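PDB 2YYS: proline iminopeptidase-related protein from Thermus thermophilus, which is of unknown function but belongs to the alpha/beta-hydrolase peptidase family S33 and may act as a peptidase. Local coordinates for residues Gly36-Tyr40 / Asp59-Arg65; Val82-Leu86 / Glu111-Phe116. The contacts are given in a common frame with arbitrary orientation. Numbering follows the deposited sequence.

In the fold
Both contacts belong to the alpha/beta-hydrolase core. Interaction 1 joins the loops that follow the parallel strands 27-31 and 54-58 at the ends of those strands. Interaction 2 packs helix 78-91 against helix 105-115 beside the sheet. Their centres are about 17 Å apart, and the chain completes the first before it enters the second. One ion pair couples them: Arg61 NE, in the turn of interaction 1, lies 2.8 Å from Asp84 OD2, on helix 78-91 of interaction 2. Gly36 closes the HGGPG sequence, whose loop provides the oxyanion hole in S33 relatives, so interaction 1 probably borders the corresponding pocket here, whereas interaction 2 is structural packing.

Interaction 1. Residues Gly36-Tyr40 / Asp59-Arg65; sequences GGNAY and DQRGSGR
Two irregular loops run side by side, pairing Gly36 with Ser63 (CA-CA 4.9 Å) and Asn38 with Asp59 (CA-CA 5.0 Å). A CB on Gly36 (phi/psi 90/10) would jam against the preceding carbonyl O. Gln60-Ser63 form a type II turn, closed by Ser63 N to Gln60 O at 2.9 Å. Asp59 (chi1 m, chi2 3°) is the hub: its OD1 accepts Ala39 N at 3.0 Å and Arg65 NH2 at 3.1 Å, its OD2 Arg65 N at 2.8 Å and Arg65 NE at 2.9 Å. The m, t, m rotamer of Arg65 folds the guanidinium back into this salt bridge. Tyr40 (t) lays CB over one guanidinium face, with Arg65 NH1 at its ring edge, 3.9 Å from Tyr40 CD1. Asn38 takes the p rotamer, so that OD1 accepts Tyr40 N at 2.9 Å: an Asx turn leading into helix 40-46, with Ala39 at the N-cap position. Gly64 must lack a side chain, as a CB would clash with Asn38 CB. Ser63 (m) directs OG to Arg61 O, 2.9 Å away. One water links Gly36 O to Gly64 N; another joins Gly36 N, Gln60 OE1 and Ser63 OG. The end of HGGPG meets DQRGSGRS, two sequences as in S33 prolyl iminopeptidases. Arg65 touches Tyr16 and Arg61 reaches helix 78-91, so loop 59-65 sits between strand 14-20 and that helix, while Tyr40 packs on Ala188 and Ile190.

Interaction 2. Residues Val82-Leu86 / Glu111-Phe116; sequences VEDTL and EVLRRF
Helices 78-91 and 105-115 cross at -69° between the short segments, their axes 9.9 Å apart at closest approach. Val82 and Val112 mark the crossing (CA-CA 5.5 Å), and Phe116 is where the second helix leaves helical geometry. Val82 (t) points across, placing CG1 3.8 Å from Val112 CG2 and 3.9 Å from Phe116 CE2, and CG2 3.4 Å from Glu111 CB. Leu86 (chi1 -91°) makes a CH-pi contact, its CG 3.5 Å from the centroid of the Phe116 ring and over the face; Leu86 CD2 lies 3.9 Å from Val112 CG1. At the partly exposed edge a salt bridge spans the helices: Glu83 OE1 accepts both Arg115 NH1 (3.1 Å) and Arg115 NH2 (3.0 Å), with Arg115 in m, t, p. The other charges are satisfied away from this pair. Glu111 turns its carboxylate from the interface into a bidentate salt bridge with Arg114, Arg114 NH2 to Glu111 OE1 and Arg114 NE to Glu111 OE2, each 2.9 Å, and OE2 also bonds Tyr210 OH. Thr85 bonds its hydroxyl to Leu81 O, leaving its CB 4.1 Å from Val112 CG2, and Asp84 pairs with Arg61. Inwards, Leu86 and Val112 rest on strand 97-102. The joint is thus apolar at its centre, held by van der Waals packing, with a single ionic clamp at its partly exposed margin.

Interaction 1. Residues Gly36-Tyr40 / Asp59-Arg65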
ATOM      1  N   GLY A  36      -1.158   9.682  -1.443  1.00 20.60           N
ATOM      2  CA  GLY A  36      -2.303  10.469  -1.844  1.00 20.17           C
ATOM      3  C   GLY A  36      -3.456   9.642  -2.365  1.00 19.70           C
ATOM      4  O   GLY A  36      -4.409  10.202  -2.893  1.00 20.32           O
ATOM      5  N   GLY A  37      -3.382   8.317  -2.218  1.00 18.86           N
ATOM      6  CA  GLY A  37      -4.481   7.444  -2.583  1.00 17.82           C
ATOM      7  C   GLY A  37      -5.538   7.374  -1.499  1.00 17.17           C
ATOM      8  O   GLY A  37      -5.694   8.292  -0.679  1.00 16.55           O
ATOM      9  N   ASN A  38      -6.271   6.265  -1.497  1.00 16.63           N
ATOM     10  CA  ASN A  38      -7.321   6.023  -0.510  1.00 16.58           C
ATOM     11  C   ASN A  38      -7.603   4.537  -0.411  1.00 16.31           C
ATOM     12  O   ASN A  38      -7.103   3.771  -1.225  1.00 17.02           O
ATOM     13  CB  ASN A  38      -8.588   6.816  -0.872  1.00 16.19           C
ATOM     14  CG  ASN A  38      -9.269   6.311  -2.142  1.00 17.48           C
ATOM     15  OD1 ASN A  38      -9.771   5.189  -2.186  1.00 16.59           O
ATOM     16  ND2 ASN A  38      -9.328   7.161  -3.163  1.00 18.13           N
ATOM     17  N   ALA A  39      -8.432   4.145   0.552  1.00 16.08           N
ATOM     18  CA  ALA A  39      -8.667   2.749   0.882  1.00 16.35           C
ATOM     19  C   ALA A  39      -9.950   2.157   0.297  1.00 16.57           C
ATOM     20  O   ALA A  39     -10.342   1.067   0.676  1.00 16.14           O
ATOM     21  CB  ALA A  39      -8.681   2.575   2.406  1.00 16.12           C
ATOM     22  N   TYR A  40     -10.605   2.851  -0.620  1.00 17.38           N
ATOM     23  CA  TYR A  40     -11.904   2.384  -1.113  1.00 17.51           C
ATOM     24  C   TYR A  40     -11.801   1.079  -1.921  1.00 17.48           C
ATOM     25  O   TYR A  40     -12.452   0.084  -1.603  1.00 17.62           O
ATOM     26  CB  TYR A  40     -12.612   3.471  -1.933  1.00 17.56           C
ATOM     27  CG  TYR A  40     -13.951   3.011  -2.461  1.00 18.56           C
ATOM     28  CD1 TYR A  40     -15.108   3.121  -1.688  1.00 19.71           C
ATOM     29  CD2 TYR A  40     -14.050   2.415  -3.716  1.00 20.26           C
ATOM     30  CE1 TYR A  40     -16.339   2.683  -2.168  1.00 21.08           C
ATOM     31  CE2 TYR A  40     -15.274   1.976  -4.213  1.00 20.09           C
ATOM     32  CZ  TYR A  40     -16.409   2.103  -3.436  1.00 21.75           C
ATOM     33  OH  TYR A  40     -17.609   1.659  -3.936  1.00 22.00           O
ATOM     34  N   ASP A  59      -8.047   6.443   5.258  1.00 16.02           N
ATOM     35  CA  ASP A  59      -7.365   7.264   4.298  1.00 16.65           C
ATOM     36  C   ASP A  59      -6.347   8.093   5.068  1.00 17.25           C
ATOM     37  O   ASP A  59      -6.661   8.684   6.101  1.00 17.51           O
ATOM     38  CB  ASP A  59      -8.335   8.182   3.560  1.00 16.58           C
ATOM     39  CG  ASP A  59      -9.265   7.443   2.636  1.00 16.68           C
ATOM     40  OD1 ASP A  59      -9.219   6.190   2.578  1.00 16.43           O
ATOM     41  OD2 ASP A  59     -10.093   8.054   1.924  1.00 16.43           O
ATOM     42  N   GLN A  60      -5.142   8.159   4.531  1.00 17.71           N
ATOM     43  CA  GLN A  60      -4.023   8.809   5.171  1.00 18.30           C
ATOM     44  C   GLN A  60      -4.227  10.322   5.188  1.00 18.79           C
ATOM     45  O   GLN A  60      -5.150  10.865   4.554  1.00 18.45           O
ATOM     46  CB  GLN A  60      -2.711   8.404   4.488  1.00 18.36           C
ATOM     47  CG  GLN A  60      -2.287   6.961   4.828  1.00 18.64           C
ATOM     48  CD  GLN A  60      -1.536   6.255   3.701  1.00 19.75           C
ATOM     49  OE1 GLN A  60      -0.785   6.891   2.964  1.00 21.18           O
ATOM     50  NE2 GLN A  60      -1.741   4.943   3.565  1.00 18.69           N
ATOM     51  N   ARG A  61      -3.382  10.980   5.964  1.00 18.91           N
ATOM     52  CA  ARG A  61      -3.538  12.387   6.261  1.00 19.16           C
ATOM     53  C   ARG A  61      -3.640  13.178   4.963  1.00 19.00           C
ATOM     54  O   ARG A  61      -2.868  12.959   4.029  1.00 19.24           O
ATOM     55  CB  ARG A  61      -2.389  12.889   7.134  1.00 19.01           C
ATOM     56  CG  ARG A  61      -1.001  12.752   6.510  1.00 20.29           C
ATOM     57  CD  ARG A  61       0.049  13.595   7.184  1.00 20.14           C
ATOM     58  NE  ARG A  61       0.022  13.419   8.630  1.00 20.61           N
ATOM     59  CZ  ARG A  61       0.581  14.240   9.519  1.00 22.39           C
ATOM     60  NH1 ARG A  61       0.494  13.968  10.818  1.00 21.98           N
ATOM     61  NH2 ARG A  61       1.245  15.319   9.123  1.00 22.89           N
ATOM     62  N   GLY A  62      -4.653  14.035   4.893  1.00 18.28           N
ATOM     63  CA  GLY A  62      -4.873  14.895   3.747  1.00 18.31           C
ATOM     64  C   GLY A  62      -5.321  14.206   2.476  1.00 17.98           C
ATOM     65  O   GLY A  62      -5.585  14.869   1.477  1.00 18.39           O
ATOM     66  N   SER A  63      -5.437  12.886   2.511  1.00 17.99           N
ATOM     67  CA  SER A  63      -5.634  12.096   1.306  1.00 18.13           C
ATOM     68  C   SER A  63      -7.051  11.556   1.201  1.00 18.07           C
ATOM     69  O   SER A  63      -7.671  11.209   2.213  1.00 17.89           O
ATOM     70  CB  SER A  63      -4.648  10.921   1.269  1.00 18.29           C
ATOM     71  OG  SER A  63      -3.340  11.332   1.635  1.00 18.82           O
ATOM     72  N   GLY A  64      -7.539  11.447  -0.032  1.00 17.83           N
ATOM     73  CA  GLY A  64      -8.826  10.829  -0.293  1.00 18.20           C
ATOM     74  C   GLY A  64      -9.914  11.529   0.494  1.00 18.15           C
ATOM     75  O   GLY A  64     -10.077  12.736   0.373  1.00 17.86           O
ATOM     76  N   ARG A  65     -10.607  10.768   1.334  1.00 18.11           N
ATOM     77  CA  ARG A  65     -11.770  11.248   2.071  1.00 18.28           C
ATOM     78  C   ARG A  65     -11.413  11.926   3.377  1.00 18.90           C
ATOM     79  O   ARG A  65     -12.294  12.445   4.058  1.00 19.50           O
ATOM     80  CB  ARG A  65     -12.728  10.094   2.342  1.00 17.89           C
ATOM     81  CG  ARG A  65     -13.255   9.459   1.081  1.00 17.24           C
ATOM     82  CD  ARG A  65     -13.838   8.075   1.286  1.00 16.75           C
ATOM     83  NE  ARG A  65     -12.790   7.093   1.513  1.00 16.89           N
ATOM     84  CZ  ARG A  65     -12.972   5.787   1.575  1.00 16.82           C
ATOM     85  NH1 ARG A  65     -14.181   5.264   1.428  1.00 16.93           N
ATOM     86  NH2 ARG A  65     -11.935   4.991   1.813  1.00 16.99           N
TER
HETATM   87  O   HOH W   1      -5.665  12.560  -2.090  1.00 16.40           O
HETATM   88  O   HOH W   2      -1.155   9.396   1.418  1.00 18.55           O
HETATM   89  O   HOH W   3     -12.378   2.186   2.489  1.00 18.99           O

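Interaction 2. Residues Val82-Leu86 / Glu111-Phe116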
ATOM      1  N   VAL A  82       3.668   7.034   9.460  1.00 17.84           N
ATOM      2  CA  VAL A  82       3.943   5.974  10.404  1.00 18.40           C
ATOM      3  C   VAL A  82       3.351   6.313  11.762  1.00 18.39           C
ATOM      4  O   VAL A  82       2.636   5.512  12.361  1.00 18.35           O
ATOM      5  CB  VAL A  82       5.461   5.751  10.505  1.00 18.81           C
ATOM      6  CG1 VAL A  82       5.838   4.902  11.712  1.00 19.86           C
ATOM      7  CG2 VAL A  82       5.967   5.106   9.218  1.00 19.42           C
ATOM      8  N   GLU A  83       3.618   7.524  12.219  1.00 18.66           N
ATOM      9  CA  GLU A  83       3.196   7.963  13.546  1.00 19.03           C
ATOM     10  C   GLU A  83       1.671   8.077  13.628  1.00 19.15           C
ATOM     11  O   GLU A  83       1.066   7.705  14.637  1.00 18.62           O
ATOM     12  CB  GLU A  83       3.904   9.281  13.891  1.00 19.25           C
ATOM     13  CG  GLU A  83       5.383   9.051  14.240  1.00 21.58           C
ATOM     14  CD  GLU A  83       6.313  10.213  13.899  1.00 25.11           C
ATOM     15  OE1 GLU A  83       7.534   9.969  13.716  1.00 25.82           O
ATOM     16  OE2 GLU A  83       5.837  11.368  13.804  1.00 27.05           O
ATOM     17  N   ASP A  84       1.056   8.542  12.535  1.00 19.12           N
ATOM     18  CA  ASP A  84      -0.393   8.585  12.419  1.00 19.34           C
ATOM     19  C   ASP A  84      -1.004   7.216  12.647  1.00 18.79           C
ATOM     20  O   ASP A  84      -2.047   7.100  13.253  1.00 18.34           O
ATOM     21  CB  ASP A  84      -0.806   9.030  11.015  1.00 19.83           C
ATOM     22  CG  ASP A  84      -0.749  10.523  10.824  1.00 21.22           C
ATOM     23  OD1 ASP A  84      -0.478  11.269  11.798  1.00 21.79           O
ATOM     24  OD2 ASP A  84      -0.986  11.026   9.710  1.00 22.45           O
ATOM     25  N   THR A  85      -0.356   6.178  12.137  1.00 18.46           N
ATOM     26  CA  THR A  85      -0.911   4.841  12.247  1.00 18.46           C
ATOM     27  C   THR A  85      -1.008   4.461  13.728  1.00 18.66           C
ATOM     28  O   THR A  85      -2.029   3.954  14.178  1.00 18.63           O
ATOM     29  CB  THR A  85      -0.061   3.836  11.459  1.00 18.05           C
ATOM     30  OG1 THR A  85       0.042   4.260  10.092  1.00 16.69           O
ATOM     31  CG2 THR A  85      -0.749   2.483  11.391  1.00 18.60           C
ATOM     32  N   LEU A  86       0.055   4.724  14.478  1.00 18.98           N
ATOM     33  CA  LEU A  86       0.074   4.426  15.910  1.00 19.74           C
ATOM     34  C   LEU A  86      -0.887   5.310  16.681  1.00 19.71           C
ATOM     35  O   LEU A  86      -1.573   4.825  17.566  1.00 19.40           O
ATOM     36  CB  LEU A  86       1.477   4.580  16.493  1.00 19.56           C
ATOM     37  CG  LEU A  86       2.314   3.308  16.489  1.00 22.46           C
ATOM     38  CD1 LEU A  86       1.717   2.251  17.412  1.00 24.07           C
ATOM     39  CD2 LEU A  86       2.489   2.757  15.046  1.00 24.06           C
ATOM     40  N   GLU A 111       8.204   0.623   8.141  1.00 17.05           N
ATOM     41  CA  GLU A 111       8.621   1.587   9.152  1.00 16.55           C
ATOM     42  C   GLU A 111       7.816   1.461  10.447  1.00 16.81           C
ATOM     43  O   GLU A 111       8.375   1.625  11.530  1.00 15.85           O
ATOM     44  CB  GLU A 111       8.549   3.012   8.617  1.00 16.41           C
ATOM     45  CG  GLU A 111       9.753   3.371   7.776  1.00 16.74           C
ATOM     46  CD  GLU A 111      11.020   3.411   8.610  1.00 18.27           C
ATOM     47  OE1 GLU A 111      11.156   4.352   9.431  1.00 16.98           O
ATOM     48  OE2 GLU A 111      11.846   2.478   8.473  1.00 17.38           O
ATOM     49  N   VAL A 112       6.522   1.161  10.344  1.00 16.90           N
ATOM     50  CA  VAL A 112       5.714   0.888  11.537  1.00 17.56           C
ATOM     51  C   VAL A 112       6.271  -0.341  12.269  1.00 17.66           C
ATOM     52  O   VAL A 112       6.468  -0.306  13.474  1.00 17.53           O
ATOM     53  CB  VAL A 112       4.225   0.686  11.199  1.00 17.59           C
ATOM     54  CG1 VAL A 112       3.477   0.057  12.368  1.00 18.75           C
ATOM     55  CG2 VAL A 112       3.571   2.001  10.821  1.00 17.58           C
ATOM     56  N   LEU A 113       6.522  -1.423  11.545  1.00 18.03           N
ATOM     57  CA  LEU A 113       7.119  -2.619  12.153  1.00 18.82           C
ATOM     58  C   LEU A 113       8.466  -2.331  12.814  1.00 18.87           C
ATOM     59  O   LEU A 113       8.727  -2.775  13.923  1.00 18.97           O
ATOM     60  CB  LEU A 113       7.300  -3.722  11.119  1.00 18.88           C
ATOM     61  CG  LEU A 113       6.046  -4.472  10.688  1.00 19.77           C
ATOM     62  CD1 LEU A 113       6.331  -5.211   9.388  1.00 20.66           C
ATOM     63  CD2 LEU A 113       5.592  -5.429  11.753  1.00 19.60           C
ATOM     64  N   ARG A 114       9.317  -1.575  12.138  1.00 19.57           N
ATOM     65  CA  ARG A 114      10.663  -1.337  12.634  1.00 20.23           C
ATOM     66  C   ARG A 114      10.629  -0.554  13.944  1.00 20.71           C
ATOM     67  O   ARG A 114      11.357  -0.876  14.884  1.00 20.72           O
ATOM     68  CB  ARG A 114      11.479  -0.583  11.592  1.00 20.56           C
ATOM     69  CG  ARG A 114      12.962  -0.475  11.932  1.00 21.59           C
ATOM     70  CD  ARG A 114      13.767   0.325  10.931  1.00 21.56           C
ATOM     71  NE  ARG A 114      13.331   1.718  10.836  1.00 22.43           N
ATOM     72  CZ  ARG A 114      13.614   2.692  11.710  1.00 23.27           C
ATOM     73  NH1 ARG A 114      14.350   2.464  12.792  1.00 23.78           N
ATOM     74  NH2 ARG A 114      13.160   3.914  11.496  1.00 22.38           N
ATOM     75  N   ARG A 115       9.761   0.450  14.008  1.00 20.65           N
ATOM     76  CA  ARG A 115       9.721   1.354  15.151  1.00 21.03           C
ATOM     77  C   ARG A 115       8.804   0.880  16.269  1.00 21.12           C
ATOM     78  O   ARG A 115       8.941   1.328  17.396  1.00 21.54           O
ATOM     79  CB  ARG A 115       9.296   2.758  14.704  1.00 20.70           C
ATOM     80  CG  ARG A 115      10.276   3.374  13.733  1.00 21.81           C
ATOM     81  CD  ARG A 115       9.856   4.696  13.161  1.00 21.48           C
ATOM     82  NE  ARG A 115       9.509   5.632  14.216  1.00 21.85           N
ATOM     83  CZ  ARG A 115       8.895   6.789  14.030  1.00 23.26           C
ATOM     84  NH1 ARG A 115       8.541   7.189  12.814  1.00 23.09           N
ATOM     85  NH2 ARG A 115       8.636   7.560  15.076  1.00 24.70           N
ATOM     86  N   PHE A 116       7.871  -0.020  15.981  1.00 21.44           N
ATOM     87  CA  PHE A 116       6.776  -0.271  16.925  1.00 21.77           C
ATOM     88  C   PHE A 116       6.517  -1.768  17.141  1.00 22.11           C
ATOM     89  O   PHE A 116       5.993  -2.447  16.266  1.00 20.83           O
ATOM     90  CB  PHE A 116       5.517   0.491  16.493  1.00 22.16           C
ATOM     91  CG  PHE A 116       5.668   1.984  16.600  1.00 23.63           C
ATOM     92  CD1 PHE A 116       5.776   2.591  17.852  1.00 26.40           C
ATOM     93  CD2 PHE A 116       5.759   2.782  15.462  1.00 26.15           C
ATOM     94  CE1 PHE A 116       5.949   3.983  17.969  1.00 26.61           C
ATOM     95  CE2 PHE A 116       5.929   4.175  15.567  1.00 25.77           C
ATOM     96  CZ  PHE A 116       6.027   4.769  16.822  1.00 26.90           C
TER